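Class I phosphodiesterase PDEB1 (Leishmania major, PDB 2R8Q) belongs to the class I phosphodiesterases, whose largely helical catalytic domain holds a zinc and a magnesium ion, here alongside bound 3-isobutyl-1-methylxanthine. Local coordinates at residues H100-Y103 and H104-V108; F86-Q89 and C90-R93; F262-S265 and R266-M270; C109-L112 and H113-Y117. All blocks are in the same frame, centred on the assembly; numbering follows the deposited sequence.

Contact 1 (H100-Y103 and H104-V108); sequences HNFY and HVVDV. With ZN (zinc ion), chain C.
Backbone bonds from Val106 N to Phe102 O and from Asp107 N to Tyr103 O wind residues 102-108 into the first turns of helix 102-118, while His104 N meets Asn101 O at 3.0 Å. Asn101 is the N-cap. With chi1 at 51°, its CG lies between the backbone N and the carbonyl carbon, which lets OD1 accept a weak bond from Tyr103 N; its ND2 donates to Val97 O. Just ahead of this cap, His100 runs alongside His104 and directs its ring edge at the face of the His104 ring. Centroids 5.3 Å apart and planes at 77° identify a T-shaped pair. The His104 imidazole, swung anti to its own backbone N (chi1 164°), delivers NE2 to the zinc ion at 2.2 Å. His140, Asp141, Asp254 and two waters complete the site; with His104 the protein ligands are the two-histidine, two-aspartate set of the HD phosphodiesterase fold. One of those waters, 2.3 Å from the zinc ion, also lies in the plane of the His100 ring, at the ring's edge and 2.7 Å from His100 NE2. Glu275 takes the hydrogen bond of His100 ND1, so both ring nitrogens have partners and the rotation of the imidazole is fixed. Elsewhere on the helix, Val106 CG2 sits over one face of the Phe102 ring, 3.7 Å from its centroid, as a CH-pi contact, and Val105 CG2 meets Phe102 CD1 at 3.8 Å. The two histidines thus play unequal parts: His104 binds the zinc ion directly, whereas His100, which also touches 3-isobutyl-1-methylxanthine, is linked to the zinc ion through a metal-bound water.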
loop_
_atom_site.group_PDB
_atom_site.type_symbol
_atom_site.label_atom_id
_atom_site.label_comp_id
_atom_site.label_asym_id
_atom_site.label_seq_id
_atom_site.Cartn_x
_atom_site.Cartn_y
_atom_site.Cartn_z
ATOM N N HIS A 100 -6.146 -18.560 -6.017
ATOM C CA HIS A 100 -6.316 -17.456 -5.082
ATOM C C HIS A 100 -7.514 -16.573 -5.369
ATOM O O HIS A 100 -7.405 -15.348 -5.469
ATOM C CB HIS A 100 -5.036 -16.620 -5.003
ATOM C CG HIS A 100 -3.933 -17.294 -4.247
ATOM N ND1 HIS A 100 -2.898 -17.959 -4.867
ATOM C CD2 HIS A 100 -3.730 -17.442 -2.915
ATOM C CE1 HIS A 100 -2.106 -18.490 -3.951
ATOM N NE2 HIS A 100 -2.589 -18.192 -2.758
ATOM N N ASN A 101 -8.665 -17.226 -5.486
ATOM C CA ASN A 101 -9.927 -16.548 -5.737
ATOM C C ASN A 101 -10.746 -16.552 -4.445
ATOM O O ASN A 101 -10.284 -17.029 -3.408
ATOM C CB ASN A 101 -10.677 -17.258 -6.867
ATOM C CG ASN A 101 -10.791 -18.751 -6.636
ATOM O OD1 ASN A 101 -11.263 -19.187 -5.590
ATOM N ND2 ASN A 101 -10.362 -19.544 -7.616
ATOM N N PHE A 102 -11.965 -16.021 -4.505
ATOM C CA PHE A 102 -12.812 -15.943 -3.323
ATOM C C PHE A 102 -13.025 -17.292 -2.629
ATOM O O PHE A 102 -13.100 -17.354 -1.405
ATOM C CB PHE A 102 -14.160 -15.316 -3.707
ATOM C CG PHE A 102 -15.080 -15.055 -2.542
ATOM C CD1 PHE A 102 -14.687 -14.228 -1.489
ATOM C CD2 PHE A 102 -16.357 -15.610 -2.518
ATOM C CE1 PHE A 102 -15.554 -13.953 -0.431
ATOM C CE2 PHE A 102 -17.236 -15.344 -1.465
ATOM C CZ PHE A 102 -16.836 -14.514 -0.421
ATOM N N TYR A 103 -13.113 -18.375 -3.393
ATOM C CA TYR A 103 -13.328 -19.686 -2.784
ATOM C C TYR A 103 -12.209 -20.109 -1.841
ATOM O O TYR A 103 -12.456 -20.812 -0.861
ATOM C CB TYR A 103 -13.532 -20.744 -3.865
ATOM C CG TYR A 103 -14.673 -20.414 -4.796
ATOM C CD1 TYR A 103 -14.446 -20.194 -6.154
ATOM C CD2 TYR A 103 -15.980 -20.300 -4.318
ATOM C CE1 TYR A 103 -15.491 -19.873 -7.016
ATOM C CE2 TYR A 103 -17.033 -19.973 -5.173
ATOM C CZ TYR A 103 -16.782 -19.762 -6.519
ATOM O OH TYR A 103 -17.808 -19.438 -7.380
ATOM N N HIS A 104 -10.980 -19.694 -2.132
ATOM C CA HIS A 104 -9.864 -20.040 -1.259
ATOM C C HIS A 104 -10.018 -19.394 0.113
ATOM O O HIS A 104 -9.776 -20.040 1.130
ATOM C CB HIS A 104 -8.527 -19.592 -1.870
ATOM C CG HIS A 104 -7.390 -19.565 -0.890
ATOM N ND1 HIS A 104 -6.895 -20.704 -0.287
ATOM C CD2 HIS A 104 -6.634 -18.540 -0.431
ATOM C CE1 HIS A 104 -5.879 -20.380 0.496
ATOM N NE2 HIS A 104 -5.701 -19.073 0.426
ATOM N N VAL A 105 -10.419 -18.124 0.160
ATOM C CA VAL A 105 -10.545 -17.479 1.466
ATOM C C VAL A 105 -11.783 -17.952 2.220
ATOM O O VAL A 105 -11.786 -17.984 3.447
ATOM C CB VAL A 105 -10.504 -15.922 1.370
ATOM C CG1 VAL A 105 -9.185 -15.493 0.726
ATOM C CG2 VAL A 105 -11.689 -15.380 0.583
ATOM N N VAL A 106 -12.825 -18.341 1.490
ATOM C CA VAL A 106 -14.023 -18.872 2.128
ATOM C C VAL A 106 -13.583 -20.189 2.775
ATOM O O VAL A 106 -13.947 -20.496 3.914
ATOM C CB VAL A 106 -15.137 -19.139 1.085
ATOM C CG1 VAL A 106 -16.246 -19.997 1.697
ATOM C CG2 VAL A 106 -15.701 -17.807 0.599
ATOM N N ASP A 107 -12.779 -20.959 2.045
ATOM C CA ASP A 107 -12.269 -22.222 2.564
ATOM C C ASP A 107 -11.396 -22.016 3.804
ATOM O O ASP A 107 -11.539 -22.731 4.788
ATOM C CB ASP A 107 -11.466 -22.951 1.483
ATOM C CG ASP A 107 -10.788 -24.204 2.003
ATOM O OD1 ASP A 107 -11.478 -25.045 2.618
ATOM O OD2 ASP A 107 -9.564 -24.351 1.786
ATOM N N VAL A 108 -10.488 -21.042 3.767
ATOM C CA VAL A 108 -9.627 -20.808 4.921
ATOM C C VAL A 108 -10.459 -20.383 6.131
ATOM O O VAL A 108 -10.197 -20.815 7.251
ATOM C CB VAL A 108 -8.543 -19.744 4.603
ATOM C CG1 VAL A 108 -7.763 -19.380 5.861
ATOM C CG2 VAL A 108 -7.585 -20.296 3.556
HETATM ZN ZN ZN C . -4.051 -17.859 1.221
HETATM O O HOH W 1 -2.637 -19.000 -0.173
HETATM O O HOH W 2 -2.112 -17.032 1.680
#

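Contact 2 (F86-Q89 and C90-R93); sequences FILQ and CRRR
Cys90 SG rests over one face of the Phe86 ring, displaced toward the rim, 3.8 Å from the ring centroid and 19° off its normal, which defines a sulfur-aromatic contact. The ring gets there because its CG is anti to the backbone N (chi1 173°), bringing CZ to 3.6 Å from Cys90 SG. This is the tight, buried flank: Val135, Leu138 and Val139 of helix 127-139 and Ile183 of helix 171-184 pack on the same phenyl group. Leu88 and Arg91 run side by side on another flank, where Leu88 CD2 stands over the centre of the guanidinium, 3.4 Å from Arg91 CZ; a bend at chi3 (71°) folds the arginine over the methyl. Both belong to the last turns of helix 80-92, in which Arg92 N bonds to Leu88 O four residues back, whereas Arg93 N bonds to Cys90 O, three back. Arg93 NH1 donates to Gln89 O at 2.8 Å, the oxygen lying near the guanidinium plane. The same NH1 reaches Gln89 OE1 at 3.1 Å, and the positive charge would probably suit the carbonyl-rich end of the helix. The arginine side is more open, its side chains partly exposed and bridged by waters. One donates to Leu88 O and accepts from Arg91 NE at 3.0 Å, lying in the plane of that guanidinium, while Arg91 NH1 pairs with Asp57. A second water donates to Gln89 OE1 at 2.7 Å and accepts from Arg92 NH1 and, weakly, from Arg93 NH2. Arg92 also bonds to Ile17 O and pairs with Glu23, and Arg93 NH2 forms a salt bridge with Glu182.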
loop_
_atom_site.group_PDB
_atom_site.type_symbol
_atom_site.label_atom_id
_atom_site.label_comp_id
_atom_site.label_asym_id
_atom_site.label_seq_id
_atom_site.Cartn_x
_atom_site.Cartn_y
_atom_site.Cartn_z
ATOM N N PHE A 86 -19.430 -6.525 4.355
ATOM C CA PHE A 86 -17.997 -6.816 4.457
ATOM C C PHE A 86 -17.642 -8.019 3.583
ATOM O O PHE A 86 -16.693 -7.973 2.799
ATOM C CB PHE A 86 -17.620 -7.098 5.915
ATOM C CG PHE A 86 -16.205 -7.573 6.099
ATOM C CD1 PHE A 86 -15.138 -6.678 6.008
ATOM C CD2 PHE A 86 -15.940 -8.911 6.365
ATOM C CE1 PHE A 86 -13.829 -7.115 6.180
ATOM C CE2 PHE A 86 -14.631 -9.361 6.540
ATOM C CZ PHE A 86 -13.578 -8.460 6.447
ATOM N N ILE A 87 -18.412 -9.093 3.708
ATOM C CA ILE A 87 -18.164 -10.291 2.913
ATOM C C ILE A 87 -18.207 -9.954 1.420
ATOM O O ILE A 87 -17.342 -10.380 0.654
ATOM C CB ILE A 87 -19.209 -11.379 3.234
ATOM C CG1 ILE A 87 -19.035 -11.841 4.682
ATOM C CG2 ILE A 87 -19.069 -12.553 2.268
ATOM C CD1 ILE A 87 -20.161 -12.724 5.190
ATOM N N LEU A 88 -19.195 -9.165 1.007
ATOM C CA LEU A 88 -19.320 -8.802 -0.403
ATOM C C LEU A 88 -18.243 -7.834 -0.879
ATOM O O LEU A 88 -17.852 -7.872 -2.044
ATOM C CB LEU A 88 -20.711 -8.221 -0.678
ATOM C CG LEU A 88 -21.852 -9.233 -0.529
ATOM C CD1 LEU A 88 -23.189 -8.525 -0.674
ATOM C CD2 LEU A 88 -21.704 -10.327 -1.586
ATOM N N GLN A 89 -17.769 -6.961 0.009
ATOM C CA GLN A 89 -16.711 -6.030 -0.365
ATOM C C GLN A 89 -15.425 -6.832 -0.550
ATOM O O GLN A 89 -14.607 -6.517 -1.413
ATOM C CB GLN A 89 -16.526 -4.951 0.710
ATOM C CG GLN A 89 -17.650 -3.906 0.739
ATOM C CD GLN A 89 -17.612 -2.943 -0.443
ATOM O OE1 GLN A 89 -16.845 -3.125 -1.390
ATOM N NE2 GLN A 89 -18.452 -1.909 -0.390
ATOM N N CYS A 90 -15.249 -7.874 0.260
ATOM C CA CYS A 90 -14.070 -8.728 0.127
ATOM C C CYS A 90 -14.161 -9.488 -1.200
ATOM O O CYS A 90 -13.207 -9.524 -1.981
ATOM C CB CYS A 90 -13.989 -9.737 1.281
ATOM S SG CYS A 90 -13.436 -9.069 2.879
ATOM N N ARG A 91 -15.320 -10.084 -1.457
ATOM C CA ARG A 91 -15.527 -10.855 -2.675
ATOM C C ARG A 91 -15.190 -10.054 -3.932
ATOM O O ARG A 91 -14.583 -10.577 -4.872
ATOM C CB ARG A 91 -16.977 -11.347 -2.737
ATOM C CG ARG A 91 -17.235 -12.355 -3.844
ATOM C CD ARG A 91 -18.678 -12.831 -3.847
ATOM N NE ARG A 91 -19.600 -11.788 -4.289
ATOM C CZ ARG A 91 -20.910 -11.963 -4.429
ATOM N NH1 ARG A 91 -21.454 -13.140 -4.159
ATOM N NH2 ARG A 91 -21.673 -10.965 -4.859
ATOM N N ARG A 92 -15.582 -8.783 -3.942
ATOM C CA ARG A 92 -15.336 -7.907 -5.084
ATOM C C ARG A 92 -13.860 -7.734 -5.407
ATOM O O ARG A 92 -13.499 -7.423 -6.542
ATOM C CB ARG A 92 -15.907 -6.512 -4.824
ATOM C CG ARG A 92 -17.406 -6.394 -4.859
ATOM C CD ARG A 92 -17.797 -4.959 -4.538
ATOM N NE ARG A 92 -19.227 -4.725 -4.694
ATOM C CZ ARG A 92 -19.817 -3.554 -4.471
ATOM N NH1 ARG A 92 -19.097 -2.512 -4.079
ATOM N NH2 ARG A 92 -21.124 -3.425 -4.647
ATOM N N ARG A 93 -13.009 -7.927 -4.406
ATOM C CA ARG A 93 -11.584 -7.727 -4.598
ATOM C C ARG A 93 -10.758 -8.966 -4.921
ATOM O O ARG A 93 -9.528 -8.898 -4.988
ATOM C CB ARG A 93 -11.022 -6.972 -3.391
ATOM C CG ARG A 93 -11.568 -5.540 -3.328
ATOM C CD ARG A 93 -11.182 -4.822 -2.050
ATOM N NE ARG A 93 -11.587 -3.415 -2.053
ATOM C CZ ARG A 93 -12.845 -2.977 -2.005
ATOM N NH1 ARG A 93 -13.863 -3.830 -1.952
ATOM N NH2 ARG A 93 -13.084 -1.672 -1.998
HETATM O O HOH W 3 -19.172 -8.868 -4.386
HETATM O O HOH W 4 -16.107 -1.402 -3.329
#

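Contact 3 (F262-S265 and R266-M270); sequences FETS and RMWAM
Arg266 and Phe262 occupy successive turns at the start of alpha-helix 262-285, where Arg266 N donates to Phe262 O at 2.8 Å and Met267, Trp268 and Ala269 repeat the i to i-4 bond. The arginine can be traced outward from its backbone. Its CB lies 3.3 Å from Phe262 O, against the carbonyls of the preceding turn. CG stands anti to the backbone N (chi1 -171°), and the chain then runs extended as far as NE, which puts CD beside the phenyl group, 3.8 Å from Phe262 CE2. The guanidinium that follows is inclined at 35° to the Phe262 ring, so the two flat groups do not stack in parallel. At the tip, NH1 donates to a water 3.2 Å away that lies in the guanidinium plane. That water in turn donates to Glu263 O and, at 2.7 Å, to Glu263 OE1, joining the charged ends indirectly. The direct separation from Arg266 NH1 to Glu263 OE1 is 4.3 Å with the oxygen well out of the guanidinium plane, so any attraction would be of charge alone, and there is no salt bridge. Trp343 of helix 330-348 packs against both Phe262 and Arg266. Round the helix, Thr264 and Trp268 lie side by side, and Trp268 meets Phe46 edge-to-face. Ser265 OG bonds to Asn257 O, tying the helix start to a residue of the 3-isobutyl-1-methylxanthine pocket. Between the indole and the threonine, the nearest side-chain approach is Thr264 CG2 to Trp268 NE1, at 3.8 Å.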
loop_
_atom_site.group_PDB
_atom_site.type_symbol
_atom_site.label_atom_id
_atom_site.label_comp_id
_atom_site.label_asym_id
_atom_site.label_seq_id
_atom_site.Cartn_x
_atom_site.Cartn_y
_atom_site.Cartn_z
ATOM N N PHE A 262 -9.223 -36.925 0.810
ATOM C CA PHE A 262 -8.484 -37.079 -0.437
ATOM C C PHE A 262 -9.030 -36.453 -1.713
ATOM O O PHE A 262 -8.327 -35.691 -2.374
ATOM C CB PHE A 262 -8.184 -38.550 -0.721
ATOM C CG PHE A 262 -7.175 -38.737 -1.816
ATOM C CD1 PHE A 262 -5.842 -38.398 -1.606
ATOM C CD2 PHE A 262 -7.563 -39.185 -3.072
ATOM C CE1 PHE A 262 -4.909 -38.498 -2.634
ATOM C CE2 PHE A 262 -6.637 -39.289 -4.109
ATOM C CZ PHE A 262 -5.306 -38.944 -3.888
ATOM N N GLU A 263 -10.263 -36.779 -2.083
ATOM C CA GLU A 263 -10.825 -36.228 -3.308
ATOM C C GLU A 263 -10.904 -34.708 -3.280
ATOM O O GLU A 263 -10.692 -34.048 -4.299
ATOM C CB GLU A 263 -12.210 -36.824 -3.574
ATOM C CG GLU A 263 -12.186 -38.320 -3.849
ATOM C CD GLU A 263 -11.174 -38.700 -4.917
ATOM O OE1 GLU A 263 -11.180 -38.075 -6.000
ATOM O OE2 GLU A 263 -10.375 -39.629 -4.674
ATOM N N THR A 264 -11.205 -34.156 -2.108
ATOM C CA THR A 264 -11.290 -32.710 -1.958
ATOM C C THR A 264 -9.885 -32.123 -2.053
ATOM O O THR A 264 -9.662 -31.126 -2.744
ATOM C CB THR A 264 -11.929 -32.345 -0.611
ATOM O OG1 THR A 264 -13.264 -32.867 -0.578
ATOM C CG2 THR A 264 -11.975 -30.836 -0.419
ATOM N N SER A 265 -8.938 -32.760 -1.371
ATOM C CA SER A 265 -7.548 -32.313 -1.397
ATOM C C SER A 265 -7.044 -32.316 -2.837
ATOM O O SER A 265 -6.345 -31.399 -3.269
ATOM C CB SER A 265 -6.681 -33.238 -0.539
ATOM O OG SER A 265 -5.335 -32.797 -0.504
ATOM N N ARG A 266 -7.417 -33.355 -3.577
ATOM C CA ARG A 266 -7.012 -33.507 -4.970
ATOM C C ARG A 266 -7.547 -32.371 -5.845
ATOM O O ARG A 266 -6.839 -31.858 -6.713
ATOM C CB ARG A 266 -7.498 -34.867 -5.484
ATOM C CG ARG A 266 -6.980 -35.264 -6.841
ATOM C CD ARG A 266 -7.028 -36.782 -6.967
ATOM N NE ARG A 266 -6.698 -37.240 -8.309
ATOM C CZ ARG A 266 -7.509 -37.127 -9.353
ATOM N NH1 ARG A 266 -8.705 -36.572 -9.208
ATOM N NH2 ARG A 266 -7.126 -37.576 -10.540
ATOM N N MET A 267 -8.793 -31.964 -5.620
ATOM C CA MET A 267 -9.353 -30.878 -6.408
ATOM C C MET A 267 -8.636 -29.564 -6.114
ATOM O O MET A 267 -8.444 -28.745 -7.012
ATOM C CB MET A 267 -10.858 -30.733 -6.159
ATOM C CG MET A 267 -11.677 -31.859 -6.768
ATOM S SD MET A 267 -13.443 -31.483 -6.842
ATOM C CE MET A 267 -13.510 -30.511 -8.351
ATOM N N TRP A 268 -8.245 -29.353 -4.862
ATOM C CA TRP A 268 -7.526 -28.129 -4.531
ATOM C C TRP A 268 -6.174 -28.161 -5.235
ATOM O O TRP A 268 -5.719 -27.148 -5.763
ATOM C CB TRP A 268 -7.297 -28.004 -3.022
ATOM C CG TRP A 268 -8.494 -27.580 -2.223
ATOM C CD1 TRP A 268 -9.086 -28.278 -1.210
ATOM C CD2 TRP A 268 -9.211 -26.342 -2.329
ATOM N NE1 TRP A 268 -10.122 -27.553 -0.675
ATOM C CE2 TRP A 268 -10.222 -26.361 -1.343
ATOM C CE3 TRP A 268 -9.096 -25.218 -3.157
ATOM C CZ2 TRP A 268 -11.118 -25.298 -1.163
ATOM C CZ3 TRP A 268 -9.990 -24.156 -2.979
ATOM C CH2 TRP A 268 -10.988 -24.207 -1.987
ATOM N N ALA A 269 -5.531 -29.327 -5.231
ATOM C CA ALA A 269 -4.222 -29.469 -5.867
ATOM C C ALA A 269 -4.273 -29.140 -7.356
ATOM O O ALA A 269 -3.320 -28.583 -7.911
ATOM C CB ALA A 269 -3.683 -30.884 -5.655
ATOM N N MET A 270 -5.379 -29.486 -8.008
ATOM C CA MET A 270 -5.530 -29.200 -9.432
ATOM C C MET A 270 -5.593 -27.689 -9.639
ATOM O O MET A 270 -5.021 -27.162 -10.590
ATOM C CB MET A 270 -6.803 -29.852 -9.981
ATOM C CG MET A 270 -6.772 -31.367 -9.972
ATOM S SD MET A 270 -8.338 -32.060 -10.556
ATOM C CE MET A 270 -8.037 -33.811 -10.349
HETATM O O HOH W 5 -10.549 -35.563 -6.744
#

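Contact 4 (C109-L112 and H113-Y117); sequences CQTL and HTYLY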
loop_
_atom_site.group_PDB
_atom_site.type_symbol
_atom_site.label_atom_id
_atom_site.label_comp_id
_atom_site.label_asym_id
_atom_site.label_seq_id
_atom_site.Cartn_x
_atom_site.Cartn_y
_atom_site.Cartn_z
ATOM N N CYS A 109 -11.473 -19.553 5.898
ATOM C CA CYS A 109 -12.340 -19.093 6.980
ATOM C C CYS A 109 -13.063 -20.281 7.616
ATOM O O CYS A 109 -13.035 -20.459 8.834
ATOM C CB CYS A 109 -13.351 -18.082 6.431
ATOM S SG CYS A 109 -14.495 -17.388 7.656
ATOM N N GLN A 110 -13.694 -21.102 6.783
ATOM C CA GLN A 110 -14.427 -22.271 7.266
ATOM C C GLN A 110 -13.500 -23.256 7.978
ATOM O O GLN A 110 -13.853 -23.833 9.016
ATOM C CB GLN A 110 -15.126 -22.952 6.083
ATOM C CG GLN A 110 -16.138 -24.044 6.442
ATOM C CD GLN A 110 -15.504 -25.402 6.689
ATOM O OE1 GLN A 110 -14.553 -25.790 6.010
ATOM N NE2 GLN A 110 -16.046 -26.144 7.652
ATOM N N THR A 111 -12.305 -23.435 7.426
ATOM C CA THR A 111 -11.324 -24.347 7.999
ATOM C C THR A 111 -10.875 -23.860 9.378
ATOM O O THR A 111 -10.746 -24.652 10.318
ATOM C CB THR A 111 -10.103 -24.478 7.073
ATOM O OG1 THR A 111 -10.518 -25.020 5.812
ATOM C CG2 THR A 111 -9.054 -25.386 7.691
ATOM N N LEU A 112 -10.644 -22.558 9.509
ATOM C CA LEU A 112 -10.225 -22.016 10.793
ATOM C C LEU A 112 -11.314 -22.224 11.837
ATOM O O LEU A 112 -11.017 -22.461 13.008
ATOM C CB LEU A 112 -9.886 -20.528 10.668
ATOM C CG LEU A 112 -8.571 -20.254 9.936
ATOM C CD1 LEU A 112 -8.395 -18.758 9.736
ATOM C CD2 LEU A 112 -7.411 -20.827 10.738
ATOM N N HIS A 113 -12.573 -22.138 11.419
ATOM C CA HIS A 113 -13.661 -22.352 12.359
ATOM C C HIS A 113 -13.528 -23.779 12.886
ATOM O O HIS A 113 -13.636 -24.006 14.090
ATOM C CB HIS A 113 -15.020 -22.148 11.680
ATOM C CG HIS A 113 -16.188 -22.246 12.616
ATOM N ND1 HIS A 113 -16.636 -23.445 13.125
ATOM C CD2 HIS A 113 -16.994 -21.291 13.139
ATOM C CE1 HIS A 113 -17.669 -23.227 13.918
ATOM N NE2 HIS A 113 -17.907 -21.927 13.945
ATOM N N THR A 114 -13.261 -24.740 12.002
ATOM C CA THR A 114 -13.128 -26.118 12.468
ATOM C C THR A 114 -11.941 -26.294 13.415
ATOM O O THR A 114 -12.001 -27.097 14.341
ATOM C CB THR A 114 -13.009 -27.145 11.301
ATOM O OG1 THR A 114 -11.736 -27.024 10.655
ATOM C CG2 THR A 114 -14.122 -26.930 10.291
ATOM N N TYR A 115 -10.867 -25.539 13.203
ATOM C CA TYR A 115 -9.707 -25.656 14.079
ATOM C C TYR A 115 -10.019 -25.083 15.454
ATOM O O TYR A 115 -9.633 -25.648 16.479
ATOM C CB TYR A 115 -8.502 -24.911 13.495
ATOM C CG TYR A 115 -7.909 -25.523 12.244
ATOM C CD1 TYR A 115 -6.906 -24.860 11.540
ATOM C CD2 TYR A 115 -8.338 -26.765 11.766
ATOM C CE1 TYR A 115 -6.343 -25.408 10.397
ATOM C CE2 TYR A 115 -7.777 -27.325 10.615
ATOM C CZ TYR A 115 -6.779 -26.637 9.938
ATOM O OH TYR A 115 -6.226 -27.167 8.793
ATOM N N LEU A 116 -10.717 -23.953 15.467
ATOM C CA LEU A 116 -11.076 -23.283 16.708
ATOM C C LEU A 116 -12.093 -24.039 17.546
ATOM O O LEU A 116 -11.934 -24.179 18.759
ATOM C CB LEU A 116 -11.642 -21.894 16.410
ATOM C CG LEU A 116 -10.663 -20.837 15.894
ATOM C CD1 LEU A 116 -11.446 -19.604 15.457
ATOM C CD2 LEU A 116 -9.653 -20.490 16.986
ATOM N N TYR A 117 -13.137 -24.543 16.903
ATOM C CA TYR A 117 -14.184 -25.206 17.657
ATOM C C TYR A 117 -14.201 -26.728 17.635
ATOM O O TYR A 117 -14.417 -27.353 18.670
ATOM C CB TYR A 117 -15.517 -24.575 17.251
ATOM C CG TYR A 117 -15.473 -23.077 17.507
ATOM C CD1 TYR A 117 -15.407 -22.159 16.456
ATOM C CD2 TYR A 117 -15.373 -22.587 18.812
ATOM C CE1 TYR A 117 -15.236 -20.789 16.703
ATOM C CE2 TYR A 117 -15.202 -21.227 19.067
ATOM C CZ TYR A 117 -15.132 -20.335 18.012
ATOM O OH TYR A 117 -14.933 -18.996 18.277
#
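Thr111 CG2 lies over one face of the Tyr115 ring, 3.9 Å from its centroid and 28° off the normal, a CH-pi contact in which the methyl comes closest to Tyr115 CZ (3.4 Å). Thr111 places that methyl anti to its backbone N, alongside the tyrosine one turn on. Thr111 O, itself over a face of the Tyr115 ring near its rim, takes two donors: Tyr115 N at 3.0 Å and Thr114 OG1 at 2.6 Å. The hydroxyl reaches back because chi1 of Thr114 is 71°, which leaves CG2 beside the backbone N and 3.4 Å from Gln110 NE2. Leu112 CD2 adds a looser apolar touch on Tyr115 CD1 (4.1 Å). Farther out, Thr111 OG1 bonds to Asp107 O within the helix. Its bond with Lys260 NZ, and those of Gln110 NE2 to Phe38 O and Ser40 O, join the middle of helix 102-118 to loop residues. Cys109 and Leu112 face helix 127-139, and Trp331 of helix 330-348 packs on Thr114 and Tyr115. Chemically, both buried threonine hydroxyls find acceptors in main-chain carbonyls of their own helix, so polar side chains can sit among apolar neighbours.

Overall arrangement
All four contacts are local, so none closes a long loop; they follow one another along the chain without nesting or crossing. Contact 2 comes first, at the end of helix 80-92. A short connection leads to contact 1 at the start of helix 102-118, and contact 4 continues directly along that helix. Contact 3 follows much later, at the start of helix 262-285. In space contact 1 is the hub: Phe102 packs on Arg91 and Ile87 of contact 2, and Asp107 on Trp268 of contact 3. Contacts 2 and 3 do not touch, their nearest atoms being about 14 Å apart, so helix 102-118, which carries the zinc ligand His104, lies between those two parts of the helical domain and touches both.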